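PDB 5JJP: nonribosomal peptide synthase, which adenylates aliphatic beta-amino acids with ATP, probably activating them for nonribosomal peptide assembly. Local coordinates for residues A71-L76 and F105-P110. Numbering follows the deposited sequence.
Sequences AYAAEL and FSLGLP
Leu107 carries most of the contact, reaching from the end of helix 95-107 to the Ala73-Leu76 turn of helix 62-77. Its CB is still 5.7 Å from Ala73 CB and makes no contact there. One bond further out, Leu107 CG comes within 4.3 Å of Ala73 CB. The chain is then extended: CD1 lies anti to CA (chi2 -180°), making it the farthest-reaching branch. Leu107 CD1 lies 3.6 Å from Leu76 CB and 3.4 Å from Ala73 O, so it meets an apolar carbon and a backbone carbonyl oxygen three residues apart on one face of helix 62-77. Leu107 CD2, the other branch, lies 4.1 Å from Ala73 O.

Strand 87-90, helix 95-107 and strand 111-114 form a beta-alpha-beta crossover, since the two strands are parallel neighbours in one sheet of the five-layered alpha-beta-alpha-beta-alpha sandwich of this AMP-binding enzyme (ANL clan). Helix 62-77 packs beside the crossover helix, where Ala73 and Tyr72 both touch Ala103, while Leu76 also touches Val160 of strand 159-162. At the C-terminal end Gly108, with positive phi (73°), closes a Schellman motif that turns the chain toward strand 111-114.

Beside Leu107, Ser106 OG approaches the same methyl, Ala73 CB, at 3.7 Å, a van der Waals contact. With chi1 at 69°, OG sits between its own N and carbonyl carbon, and its hydrogen bond goes to Ala103 O within the same helix.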
# COMPACT_ATOMS: atom_id res chain seq x y z
N ALA A 71 -14.25 12.55 -12.68
CA ALA A 71 -13.98 13.61 -13.62
C ALA A 71 -12.65 13.34 -14.29
O ALA A 71 -12.49 13.51 -15.48
CB ALA A 71 -13.99 14.94 -12.94
N TYR A 72 -11.69 12.92 -13.50
CA TYR A 72 -10.39 12.60 -14.00
C TYR A 72 -10.48 11.48 -15.02
O TYR A 72 -9.79 11.49 -16.03
CB TYR A 72 -9.45 12.20 -12.86
CG TYR A 72 -8.84 13.33 -12.04
CD1 TYR A 72 -9.20 14.69 -12.24
CD2 TYR A 72 -7.94 13.06 -11.07
CE1 TYR A 72 -8.64 15.72 -11.49
CE2 TYR A 72 -7.41 14.07 -10.30
CZ TYR A 72 -7.77 15.40 -10.50
OH TYR A 72 -7.14 16.37 -9.76
N ALA A 73 -11.26 10.45 -14.67
CA ALA A 73 -11.40 9.23 -15.51
C ALA A 73 -11.96 9.56 -16.86
O ALA A 73 -11.45 9.09 -17.87
CB ALA A 73 -12.27 8.19 -14.82
N ALA A 74 -13.00 10.40 -16.89
CA ALA A 74 -13.58 10.85 -18.16
C ALA A 74 -12.53 11.53 -19.07
O ALA A 74 -12.43 11.20 -20.25
CB ALA A 74 -14.75 11.81 -17.91
N GLU A 75 -11.73 12.45 -18.51
CA GLU A 75 -10.70 13.15 -19.29
C GLU A 75 -9.56 12.19 -19.70
O GLU A 75 -9.12 12.22 -20.84
CB GLU A 75 -10.18 14.34 -18.52
CG GLU A 75 -11.17 15.49 -18.42
CD GLU A 75 -10.76 16.53 -17.37
OE1 GLU A 75 -10.43 17.69 -17.79
OE2 GLU A 75 -10.76 16.20 -16.12
N LEU A 76 -9.13 11.30 -18.80
CA LEU A 76 -8.10 10.37 -19.15
C LEU A 76 -8.59 9.43 -20.24
O LEU A 76 -7.81 9.05 -21.10
CB LEU A 76 -7.60 9.57 -17.95
CG LEU A 76 -6.77 10.39 -16.96
CD1 LEU A 76 -6.57 9.61 -15.68
CD2 LEU A 76 -5.44 10.75 -17.54
N PHE A 105 -7.43 3.03 -11.77
CA PHE A 105 -8.06 1.75 -11.45
C PHE A 105 -9.31 1.53 -12.28
O PHE A 105 -9.50 0.41 -12.81
CB PHE A 105 -8.52 1.65 -10.00
CG PHE A 105 -7.41 1.52 -8.97
CD1 PHE A 105 -6.20 0.90 -9.26
CD2 PHE A 105 -7.64 1.96 -7.67
CE1 PHE A 105 -5.26 0.72 -8.29
CE2 PHE A 105 -6.68 1.79 -6.70
CZ PHE A 105 -5.50 1.17 -6.99
N SER A 106 -10.18 2.54 -12.36
CA SER A 106 -11.49 2.43 -13.03
C SER A 106 -11.33 2.17 -14.53
O SER A 106 -12.17 1.47 -15.14
CB SER A 106 -12.39 3.65 -12.78
OG SER A 106 -11.86 4.79 -13.44
N LEU A 107 -10.28 2.71 -15.14
CA LEU A 107 -10.00 2.60 -16.58
C LEU A 107 -9.14 1.38 -16.88
O LEU A 107 -8.94 1.05 -18.01
CB LEU A 107 -9.26 3.86 -17.05
CG LEU A 107 -10.09 5.18 -16.98
CD1 LEU A 107 -9.34 6.41 -17.46
CD2 LEU A 107 -11.39 5.02 -17.78
N GLY A 108 -8.67 0.68 -15.87
CA GLY A 108 -7.83 -0.45 -16.05
C GLY A 108 -6.43 -0.10 -16.50
O GLY A 108 -5.81 -0.89 -17.21
N LEU A 109 -5.95 1.07 -16.07
CA LEU A 109 -4.63 1.53 -16.45
C LEU A 109 -3.70 1.33 -15.27
O LEU A 109 -3.71 2.14 -14.34
CB LEU A 109 -4.64 2.99 -16.88
CG LEU A 109 -5.59 3.32 -18.02
CD1 LEU A 109 -5.70 4.83 -18.26
CD2 LEU A 109 -5.16 2.61 -19.32
N PRO A 110 -2.90 0.27 -15.30
CA PRO A 110 -2.05 0.09 -14.18
C PRO A 110 -1.04 1.24 -14.08
O PRO A 110 -0.42 1.63 -15.08
CB PRO A 110 -1.31 -1.22 -14.49
CG PRO A 110 -1.36 -1.36 -15.96
CD PRO A 110 -2.70 -0.78 -16.32